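Local structure of beta-galactosidase/beta-glucuronidase (Faecalibacterium prausnitzii L2-6, 6MVF) at residues E315-D320 / Q341-A346; S300-K305 / A335-S340; E597-S602 / H622-F627. The protein binds flavin mononucleotide and is a family 2 glycoside hydrolase that acts as a beta-glucuronidase, and may have beta-galactosidase activity. One frame throughout, in Å; residues are numbered along the deposited sequence.

In the fold
Contacts 1 and 2 belong to the TIM barrel domain and lie in the loops and helices that follow its parallel strands 292-300 and 331-334. Along the chain their segments alternate: loop 300-305, helix segment 315-320, loop 335-340, helix segment 341-346, so each strand is followed by a loop of contact 2 and a helix of contact 1. Their centres lie 11 Å apart, and a salt bridge from Arg-301 NH2 to Asp-320 OD2, 2.6 Å, ties loop to helix. Contact 3 follows later in the chain, in the region of DUF4982, its centre 33 Å from each of the others and its nearest atoms about 18 to 19 Å away, so it describes a separate beta-sheet region.

Contact 1. Residues E315-D320 / Q341-A346; sequences EDHYQD and QDFYDA
Two neighbouring helices on the outside of the TIM barrel pack here, Tyr-318 of one lying over Ala-346 of the other. Their short axes approach to 8.7 Å and run in roughly the same direction, 35° apart, as expected for successive helices of a beta/alpha barrel. The clearest side-chain interaction is a CH-pi contact: Ala-346 CB sits 3.7 Å from the Tyr-318 ring centroid, only 10° off the ring normal, and therefore over the centre of one face. The phenol reaches across because Tyr-318 CG is anti to its own carbonyl carbon (chi1 -83°), and its OH ends 3.6 Å from Asp-345 CB. A water near the plane of the ring donates to Tyr-318 OH and, over 2.7 Å, to Asp-345 OD2; its link to Asp-342 OD1 is weak. The hydroxyl is also hydrogen-bonded to Glu-349, about one turn beyond Ala-346 on the same helix. A leucine in place of Tyr-318 would probably leave Glu-349 and the bridging water without their hydroxyl partner and strip the flat cover from the Ala-346 methyl. On the other flank, His-317 CD2 meets Asp-342 CB at 3.5 Å, the two side chains crossing at about a right angle. Phe-343 CE1 lies 3.8 Å from Asp-320 CB, which approaches the phenyl edge near its plane. Arg-301 engages both His-317 ND1 and the Asp-320 carboxylate, and a second salt bridge, from Arg-561, would be expected to stabilise the negative charge of Asp-320 further. Beneath the pair, Phe-343 rests on Ile-332 and Leu-334 of strand 331-334, and Tyr-344 packs on Leu-334 and on Leu-381 of helix 368-385, so the contact sits against the barrel wall and its next helix.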
loop_
_atom_site.group_PDB
_atom_site.type_symbol
_atom_site.label_atom_id
_atom_site.label_comp_id
_atom_site.label_asym_id
_atom_site.label_seq_id
_atom_site.Cartn_x
_atom_site.Cartn_y
_atom_site.Cartn_z
ATOM N N GLU A 315 -0.269 -5.724 14.762
ATOM C CA GLU A 315 1.153 -5.471 14.545
ATOM C C GLU A 315 1.960 -5.804 15.781
ATOM O O GLU A 315 3.104 -6.266 15.678
ATOM C CB GLU A 315 1.411 -4.014 14.157
ATOM C CG GLU A 315 0.823 -3.589 12.850
ATOM C CD GLU A 315 -0.649 -3.229 12.963
ATOM O OE1 GLU A 315 -1.099 -2.804 14.065
ATOM O OE2 GLU A 315 -1.358 -3.373 11.939
ATOM N N ASP A 316 1.393 -5.562 16.964
ATOM C CA ASP A 316 2.091 -5.935 18.190
ATOM C C ASP A 316 2.344 -7.435 18.230
ATOM O O ASP A 316 3.453 -7.879 18.547
ATOM C CB ASP A 316 1.299 -5.498 19.422
ATOM C CG ASP A 316 1.194 -3.987 19.542
ATOM O OD1 ASP A 316 2.184 -3.275 19.241
ATOM O OD2 ASP A 316 0.102 -3.503 19.930
ATOM N N HIS A 317 1.331 -8.229 17.891
ATOM C CA HIS A 317 1.464 -9.674 18.014
ATOM C C HIS A 317 2.508 -10.211 17.046
ATOM O O HIS A 317 3.396 -10.978 17.442
ATOM C CB HIS A 317 0.112 -10.349 17.788
ATOM C CG HIS A 317 -0.908 -10.015 18.831
ATOM N ND1 HIS A 317 -0.674 -10.185 20.181
ATOM C CD2 HIS A 317 -2.169 -9.532 18.722
ATOM C CE1 HIS A 317 -1.749 -9.823 20.857
ATOM N NE2 HIS A 317 -2.671 -9.422 19.996
ATOM N N TYR A 318 2.430 -9.799 15.774
ATOM C CA TYR A 318 3.398 -10.247 14.776
ATOM C C TYR A 318 4.795 -9.730 15.082
ATOM O O TYR A 318 5.779 -10.414 14.797
ATOM C CB TYR A 318 2.947 -9.830 13.369
ATOM C CG TYR A 318 1.945 -10.801 12.759
ATOM C CD1 TYR A 318 0.597 -10.764 13.107
ATOM C CD2 TYR A 318 2.350 -11.769 11.854
ATOM C CE1 TYR A 318 -0.326 -11.657 12.547
ATOM C CE2 TYR A 318 1.439 -12.674 11.295
ATOM C CZ TYR A 318 0.108 -12.614 11.643
ATOM O OH TYR A 318 -0.786 -13.511 11.096
ATOM N N GLN A 319 4.912 -8.550 15.683
ATOM C CA GLN A 319 6.238 -8.073 16.060
ATOM C C GLN A 319 6.850 -8.970 17.130
ATOM O O GLN A 319 8.029 -9.346 17.046
ATOM C CB GLN A 319 6.163 -6.626 16.537
ATOM C CG GLN A 319 7.532 -6.018 16.803
ATOM C CD GLN A 319 7.504 -4.818 17.752
ATOM O OE1 GLN A 319 6.455 -4.447 18.296
ATOM N NE2 GLN A 319 8.666 -4.212 17.961
ATOM N N ASP A 320 6.066 -9.315 18.157
ATOM C CA ASP A 320 6.505 -10.319 19.125
ATOM C C ASP A 320 6.972 -11.597 18.431
ATOM O O ASP A 320 8.068 -12.100 18.696
ATOM C CB ASP A 320 5.374 -10.643 20.101
ATOM C CG ASP A 320 5.220 -9.594 21.194
ATOM O OD1 ASP A 320 5.986 -8.585 21.207
ATOM O OD2 ASP A 320 4.320 -9.793 22.046
ATOM N N GLN A 341 -6.210 -14.601 18.596
ATOM C CA GLN A 341 -6.164 -15.281 17.310
ATOM C C GLN A 341 -5.008 -14.761 16.464
ATOM O O GLN A 341 -4.317 -15.541 15.800
ATOM C CB GLN A 341 -7.496 -15.137 16.587
ATOM C CG GLN A 341 -8.602 -16.036 17.171
ATOM C CD GLN A 341 -8.113 -17.448 17.424
ATOM O OE1 GLN A 341 -7.718 -18.154 16.492
ATOM N NE2 GLN A 341 -8.096 -17.855 18.701
ATOM N N ASP A 342 -4.727 -13.463 16.547
ATOM C CA ASP A 342 -3.574 -12.920 15.835
ATOM C C ASP A 342 -2.288 -13.652 16.204
ATOM O O ASP A 342 -1.481 -13.980 15.317
ATOM C CB ASP A 342 -3.426 -11.418 16.104
ATOM C CG ASP A 342 -4.552 -10.579 15.474
ATOM O OD1 ASP A 342 -5.309 -11.103 14.611
ATOM O OD2 ASP A 342 -4.678 -9.387 15.858
ATOM N N PHE A 343 -2.065 -13.928 17.497
ATOM C CA PHE A 343 -0.771 -14.531 17.803
ATOM C C PHE A 343 -0.724 -15.997 17.395
ATOM O O PHE A 343 0.324 -16.468 16.937
ATOM C CB PHE A 343 -0.377 -14.373 19.280
ATOM C CG PHE A 343 1.096 -14.650 19.528
ATOM C CD1 PHE A 343 2.038 -13.626 19.431
ATOM C CD2 PHE A 343 1.551 -15.939 19.781
ATOM C CE1 PHE A 343 3.403 -13.874 19.615
ATOM C CE2 PHE A 343 2.921 -16.188 19.973
ATOM C CZ PHE A 343 3.844 -15.151 19.883
ATOM N N TYR A 344 -1.836 -16.735 17.536
ATOM C CA TYR A 344 -1.857 -18.097 17.007
ATOM C C TYR A 344 -1.656 -18.087 15.501
ATOM O O TYR A 344 -0.865 -18.877 14.974
ATOM C CB TYR A 344 -3.149 -18.826 17.371
ATOM C CG TYR A 344 -3.317 -19.075 18.856
ATOM C CD1 TYR A 344 -2.369 -19.786 19.577
ATOM C CD2 TYR A 344 -4.419 -18.574 19.540
ATOM C CE1 TYR A 344 -2.513 -19.989 20.937
ATOM C CE2 TYR A 344 -4.571 -18.766 20.893
ATOM C CZ TYR A 344 -3.619 -19.476 21.593
ATOM O OH TYR A 344 -3.779 -19.664 22.944
ATOM N N ASP A 345 -2.319 -17.161 14.799
ATOM C CA ASP A 345 -2.080 -16.988 13.367
ATOM C C ASP A 345 -0.595 -16.768 13.065
ATOM O O ASP A 345 -0.012 -17.456 12.213
ATOM C CB ASP A 345 -2.912 -15.817 12.843
ATOM C CG ASP A 345 -4.404 -16.133 12.759
ATOM O OD1 ASP A 345 -4.755 -17.336 12.657
ATOM O OD2 ASP A 345 -5.223 -15.169 12.777
ATOM N N ALA A 346 0.034 -15.812 13.767
ATOM C CA ALA A 346 1.468 -15.584 13.609
ATOM C C ALA A 346 2.292 -16.841 13.876
ATOM O O ALA A 346 3.319 -17.055 13.223
ATOM C CB ALA A 346 1.935 -14.463 14.527
HETATM O O HOH W 1 -3.884 -12.909 12.014
#

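Contact 2. Residues S300-K305 / A335-S340; sequences SRHQDK and AHYQHS
With CG between its backbone N and carbonyl carbon (chi1 37°), Tyr-337 directs its phenol to His-302 and Gln-303; Gln-303, whose CG takes the same position, carries its extended chain obliquely across the CE1 side of that ring. Tyr-337 OH lies 2.7 Å from His-302 ND1 in a nearly straight hydrogen bond (173°), and also accepts a hydrogen bond from Gln-303 N at 3.1 Å, so two bonds grip the hydroxyl. Gln-303 CD comes to 3.4 Å from Tyr-337 CE1, its amide inclined 34° to the ring, while its OE1 accepts from Arg-161 and from a water that also receives Ser-340 N. His-339 is held in its own loop by NE2 donating to Ala-335 O at 2.9 Å, with the oxygen in the ring plane. On its other nitrogen, ND1, it accepts a weak bond from Arg-301 NH1, 3.2 Å away; the stronger partner of Arg-301 is Asp-320. His-302, His-336 and Tyr-337 form a buried aromatic cluster, with His-336 ND1 bonded to Glu-357. Both loops follow adjacent parallel strands, at the C-terminal end of the TIM barrel, the end at which active sites of this fold lie.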
loop_
_atom_site.group_PDB
_atom_site.type_symbol
_atom_site.label_atom_id
_atom_site.label_comp_id
_atom_site.label_asym_id
_atom_site.label_seq_id
_atom_site.Cartn_x
_atom_site.Cartn_y
_atom_site.Cartn_z
ATOM N N SER A 300 8.482 -18.511 26.776
ATOM C CA SER A 300 7.102 -18.163 27.070
ATOM C C SER A 300 6.887 -16.704 26.714
ATOM O O SER A 300 7.846 -15.940 26.574
ATOM C CB SER A 300 6.777 -18.410 28.542
ATOM O OG SER A 300 6.859 -19.804 28.837
ATOM N N ARG A 301 5.616 -16.322 26.566
ATOM C CA ARG A 301 5.263 -14.975 26.126
ATOM C C ARG A 301 3.949 -14.574 26.771
ATOM O O ARG A 301 2.947 -15.271 26.602
ATOM C CB ARG A 301 5.154 -14.920 24.592
ATOM C CG ARG A 301 4.857 -13.540 23.989
ATOM C CD ARG A 301 3.442 -13.440 23.411
ATOM N NE ARG A 301 3.166 -12.104 22.883
ATOM C CZ ARG A 301 1.994 -11.708 22.377
ATOM N NH1 ARG A 301 0.959 -12.543 22.323
ATOM N NH2 ARG A 301 1.859 -10.474 21.900
ATOM N N HIS A 302 3.953 -13.463 27.510
ATOM C CA HIS A 302 2.736 -12.839 28.019
ATOM C C HIS A 302 2.189 -11.848 26.978
ATOM O O HIS A 302 2.865 -11.522 25.996
ATOM C CB HIS A 302 3.022 -12.155 29.353
ATOM C CG HIS A 302 2.651 -12.974 30.546
ATOM N ND1 HIS A 302 1.376 -13.455 30.747
ATOM C CD2 HIS A 302 3.380 -13.378 31.612
ATOM C CE1 HIS A 302 1.339 -14.138 31.877
ATOM N NE2 HIS A 302 2.540 -14.098 32.428
ATOM N N GLN A 303 0.945 -11.365 27.183
ATOM C CA GLN A 303 0.252 -10.608 26.135
ATOM C C GLN A 303 0.175 -9.087 26.394
ATOM O O GLN A 303 -0.771 -8.420 25.965
ATOM C CB GLN A 303 -1.142 -11.191 25.904
ATOM C CG GLN A 303 -2.155 -10.878 26.965
ATOM C CD GLN A 303 -3.535 -11.449 26.646
ATOM O OE1 GLN A 303 -3.804 -11.862 25.523
ATOM N NE2 GLN A 303 -4.415 -11.470 27.647
ATOM N N ASP A 304 1.181 -8.498 27.028
ATOM C CA ASP A 304 1.120 -7.087 27.359
ATOM C C ASP A 304 2.313 -6.352 26.756
ATOM O O ASP A 304 3.265 -6.964 26.271
ATOM C CB ASP A 304 1.035 -6.875 28.887
ATOM C CG ASP A 304 2.247 -7.440 29.662
ATOM O OD1 ASP A 304 3.125 -8.110 29.071
ATOM O OD2 ASP A 304 2.315 -7.201 30.886
ATOM N N LYS A 305 2.246 -5.018 26.777
ATOM C CA LYS A 305 3.304 -4.182 26.213
ATOM C C LYS A 305 3.304 -2.846 26.937
ATOM O O LYS A 305 2.264 -2.415 27.437
ATOM C CB LYS A 305 3.098 -3.979 24.715
ATOM C CG LYS A 305 4.326 -3.603 23.941
ATOM C CD LYS A 305 4.007 -3.646 22.433
ATOM C CE LYS A 305 5.175 -3.164 21.610
ATOM N NZ LYS A 305 4.997 -3.416 20.154
ATOM N N ALA A 335 1.591 -18.803 27.839
ATOM C CA ALA A 335 1.030 -18.758 29.179
ATOM C C ALA A 335 0.327 -17.414 29.406
ATOM O O ALA A 335 0.595 -16.442 28.704
ATOM C CB ALA A 335 2.145 -18.994 30.205
ATOM N N HIS A 336 -0.602 -17.356 30.373
ATOM C CA HIS A 336 -1.146 -18.485 31.149
ATOM C C HIS A 336 -2.624 -18.619 30.825
ATOM O O HIS A 336 -3.432 -18.901 31.702
ATOM C CB HIS A 336 -1.028 -18.279 32.669
ATOM C CG HIS A 336 0.347 -18.467 33.238
ATOM N ND1 HIS A 336 0.991 -19.687 33.259
ATOM C CD2 HIS A 336 1.176 -17.595 33.866
ATOM C CE1 HIS A 336 2.167 -19.554 33.849
ATOM N NE2 HIS A 336 2.305 -18.294 34.225
ATOM N N TYR A 337 -2.984 -18.390 29.572
ATOM C CA TYR A 337 -4.380 -18.192 29.199
ATOM C C TYR A 337 -4.452 -18.313 27.685
ATOM O O TYR A 337 -3.441 -18.540 27.016
ATOM C CB TYR A 337 -4.885 -16.837 29.699
ATOM C CG TYR A 337 -3.810 -15.790 29.582
ATOM C CD1 TYR A 337 -3.488 -15.232 28.341
ATOM C CD2 TYR A 337 -3.092 -15.382 30.694
ATOM C CE1 TYR A 337 -2.486 -14.279 28.223
ATOM C CE2 TYR A 337 -2.077 -14.433 30.587
ATOM C CZ TYR A 337 -1.775 -13.880 29.352
ATOM O OH TYR A 337 -0.770 -12.936 29.238
ATOM N N GLN A 338 -5.654 -18.178 27.150
ATOM C CA GLN A 338 -5.820 -18.162 25.704
ATOM C C GLN A 338 -5.305 -16.834 25.149
ATOM O O GLN A 338 -5.574 -15.769 25.715
ATOM C CB GLN A 338 -7.288 -18.377 25.354
ATOM C CG GLN A 338 -7.629 -18.187 23.914
ATOM C CD GLN A 338 -9.030 -18.666 23.623
ATOM O OE1 GLN A 338 -9.540 -19.566 24.292
ATOM N NE2 GLN A 338 -9.668 -18.063 22.633
ATOM N N HIS A 339 -4.509 -16.899 24.084
ATOM C CA HIS A 339 -3.978 -15.679 23.497
ATOM C C HIS A 339 -4.862 -15.197 22.334
ATOM O O HIS A 339 -5.954 -15.717 22.073
ATOM C CB HIS A 339 -2.526 -15.893 23.066
ATOM C CG HIS A 339 -1.532 -15.712 24.174
ATOM N ND1 HIS A 339 -0.547 -14.748 24.141
ATOM C CD2 HIS A 339 -1.376 -16.367 25.349
ATOM C CE1 HIS A 339 0.175 -14.822 25.245
ATOM N NE2 HIS A 339 -0.309 -15.794 25.994
ATOM N N SER A 340 -4.396 -14.153 21.651
ATOM C CA SER A 340 -5.137 -13.596 20.527
ATOM C C SER A 340 -5.098 -14.533 19.324
ATOM O O SER A 340 -4.077 -15.165 19.033
ATOM C CB SER A 340 -4.540 -12.252 20.140
ATOM O OG SER A 340 -4.993 -11.844 18.863
HETATM O O HOH W 2 -2.327 -12.615 23.000
#

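Contact 3. Residues E597-S602 / H622-F627; sequences EVKVYS and HRVFKF
Backbone pairing comes first: Val-600 and Phe-625 exchange two hydrogen bonds, Val-600 N to Phe-625 O and Phe-625 N to Val-600 O, both 2.8 Å. Val-598 and Phe-627 form the next such pair, and Ser-602 N reaches Arg-623 O at 3.0 Å, giving an antiparallel ladder with strand axes at 159°. Apolar contacts occupy the face of Val-598, Val-600, Phe-625 and Phe-627. Phe-627 CE1 lies 4.1 Å from Val-600 CG2, and Phe-625 CE1 touches Ser-602 CB at 3.9 Å. Both phenyls have CG anti to their own carbonyl carbon (chi1 -54° and -59°), which sets an edge of each ring against a carbonyl oxygen of the partner strand, Val-600 O and Val-598 O. This face packs on strand 606-611 of the second sheet. On the reverse face Tyr-601 CE1 meets Val-624 CG2 at 4.1 Å, and Lys-599 and Lys-626 run side by side. Glu-515 of helix 507-522 forms a salt bridge with Lys-599 NZ and accepts from Tyr-601 OH. The chemistry is thus two-sided: a hydrophobic face toward the second sheet, and a mixed face where Lys-599 NZ and Lys-626 NZ, 4.5 Å apart, are probably eased by Glu-515, only weakly paired with Lys-626, and by the nearby Glu-597 carboxylate.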
loop_
_atom_site.group_PDB
_atom_site.type_symbol
_atom_site.label_atom_id
_atom_site.label_comp_id
_atom_site.label_asym_id
_atom_site.label_seq_id
_atom_site.Cartn_x
_atom_site.Cartn_y
_atom_site.Cartn_z
ATOM N N GLU A 597 36.884 -8.490 31.856
ATOM C CA GLU A 597 36.459 -9.570 30.970
ATOM C C GLU A 597 35.473 -9.048 29.927
ATOM O O GLU A 597 34.416 -8.496 30.271
ATOM C CB GLU A 597 35.836 -10.727 31.740
ATOM C CG GLU A 597 35.180 -11.752 30.806
ATOM C CD GLU A 597 34.566 -12.944 31.542
ATOM O OE1 GLU A 597 33.319 -13.068 31.526
ATOM O OE2 GLU A 597 35.331 -13.746 32.137
ATOM N N VAL A 598 35.819 -9.236 28.656
ATOM C CA VAL A 598 34.955 -8.902 27.531
ATOM C C VAL A 598 34.420 -10.213 26.974
ATOM O O VAL A 598 35.176 -11.009 26.407
ATOM C CB VAL A 598 35.701 -8.101 26.457
ATOM C CG1 VAL A 598 34.824 -7.892 25.273
ATOM C CG2 VAL A 598 36.198 -6.762 27.028
ATOM N N LYS A 599 33.131 -10.458 27.145
ATOM C CA LYS A 599 32.548 -11.719 26.721
ATOM C C LYS A 599 31.897 -11.561 25.354
ATOM O O LYS A 599 31.272 -10.535 25.074
ATOM C CB LYS A 599 31.525 -12.200 27.738
ATOM C CG LYS A 599 31.276 -13.685 27.697
ATOM C CD LYS A 599 30.082 -14.027 28.549
ATOM C CE LYS A 599 30.086 -13.267 29.853
ATOM N NZ LYS A 599 29.631 -14.178 30.938
ATOM N N VAL A 600 32.065 -12.573 24.498
ATOM C CA VAL A 600 31.455 -12.603 23.172
ATOM C C VAL A 600 30.615 -13.870 23.025
ATOM O O VAL A 600 31.041 -14.971 23.395
ATOM C CB VAL A 600 32.500 -12.507 22.038
ATOM C CG1 VAL A 600 31.804 -12.515 20.710
ATOM C CG2 VAL A 600 33.321 -11.254 22.168
ATOM N N TYR A 601 29.410 -13.699 22.486
ATOM C CA TYR A 601 28.550 -14.793 22.059
ATOM C C TYR A 601 28.547 -14.870 20.537
ATOM O O TYR A 601 28.469 -13.841 19.859
ATOM C CB TYR A 601 27.124 -14.584 22.560
ATOM C CG TYR A 601 27.037 -14.377 24.045
ATOM C CD1 TYR A 601 27.750 -15.192 24.914
ATOM C CD2 TYR A 601 26.253 -13.366 24.583
ATOM C CE1 TYR A 601 27.673 -15.028 26.275
ATOM C CE2 TYR A 601 26.177 -13.180 25.960
ATOM C CZ TYR A 601 26.893 -14.024 26.794
ATOM O OH TYR A 601 26.832 -13.879 28.159
ATOM N N SER A 602 28.640 -16.087 20.001
ATOM C CA SER A 602 28.642 -16.263 18.555
ATOM C C SER A 602 28.211 -17.682 18.204
ATOM O O SER A 602 28.502 -18.626 18.940
ATOM C CB SER A 602 30.022 -15.971 17.964
ATOM O OG SER A 602 29.943 -16.061 16.557
ATOM N N HIS A 622 32.833 -23.097 21.890
ATOM C CA HIS A 622 31.443 -23.355 21.552
ATOM C C HIS A 622 30.558 -22.271 22.176
ATOM O O HIS A 622 30.203 -22.350 23.354
ATOM C CB HIS A 622 31.056 -24.751 22.024
ATOM C CG HIS A 622 29.653 -25.139 21.676
ATOM N ND1 HIS A 622 29.245 -25.378 20.382
ATOM C CD2 HIS A 622 28.562 -25.322 22.454
ATOM C CE1 HIS A 622 27.967 -25.710 20.379
ATOM N NE2 HIS A 622 27.527 -25.676 21.623
ATOM N N ARG A 623 30.202 -21.256 21.374
ATOM C CA ARG A 623 29.162 -20.254 21.673
ATOM C C ARG A 623 29.613 -19.116 22.590
ATOM O O ARG A 623 29.380 -17.948 22.267
ATOM C CB ARG A 623 27.920 -20.909 22.275
ATOM C CG ARG A 623 27.361 -22.078 21.460
ATOM C CD ARG A 623 26.956 -21.641 20.074
ATOM N NE ARG A 623 26.440 -22.758 19.294
ATOM C CZ ARG A 623 26.893 -23.106 18.093
ATOM N NH1 ARG A 623 27.874 -22.423 17.521
ATOM N NH2 ARG A 623 26.358 -24.131 17.463
ATOM N N VAL A 624 30.246 -19.422 23.724
ATOM C CA VAL A 624 30.668 -18.420 24.694
ATOM C C VAL A 624 32.183 -18.274 24.635
ATOM O O VAL A 624 32.912 -19.267 24.686
ATOM C CB VAL A 624 30.200 -18.793 26.109
ATOM C CG1 VAL A 624 30.636 -17.755 27.106
ATOM C CG2 VAL A 624 28.684 -18.954 26.126
ATOM N N PHE A 625 32.650 -17.030 24.523
ATOM C CA PHE A 625 34.064 -16.677 24.439
ATOM C C PHE A 625 34.354 -15.620 25.498
ATOM O O PHE A 625 33.627 -14.628 25.592
ATOM C CB PHE A 625 34.415 -16.113 23.057
ATOM C CG PHE A 625 34.022 -17.002 21.911
ATOM C CD1 PHE A 625 32.718 -17.067 21.487
ATOM C CD2 PHE A 625 34.979 -17.754 21.235
ATOM C CE1 PHE A 625 32.363 -17.890 20.426
ATOM C CE2 PHE A 625 34.632 -18.571 20.181
ATOM C CZ PHE A 625 33.327 -18.642 19.775
ATOM N N LYS A 626 35.405 -15.810 26.294
ATOM C CA LYS A 626 35.770 -14.836 27.316
ATOM C C LYS A 626 37.208 -14.378 27.097
ATOM O O LYS A 626 38.116 -15.202 26.971
ATOM C CB LYS A 626 35.586 -15.427 28.718
ATOM C CG LYS A 626 34.211 -16.049 28.928
ATOM C CD LYS A 626 34.091 -16.790 30.270
ATOM C CE LYS A 626 32.948 -17.811 30.211
ATOM N NZ LYS A 626 32.119 -17.901 31.458
ATOM N N PHE A 627 37.411 -13.068 27.033
ATOM C CA PHE A 627 38.733 -12.483 26.835
ATOM C C PHE A 627 39.074 -11.591 28.021
ATOM O O PHE A 627 38.211 -10.872 28.539
ATOM C CB PHE A 627 38.799 -11.644 25.545
ATOM C CG PHE A 627 38.474 -12.403 24.296
ATOM C CD1 PHE A 627 37.149 -12.635 23.931
ATOM C CD2 PHE A 627 39.492 -12.871 23.471
ATOM C CE1 PHE A 627 36.835 -13.321 22.771
ATOM C CE2 PHE A 627 39.192 -13.563 22.302
ATOM C CZ PHE A 627 37.856 -13.782 21.948
#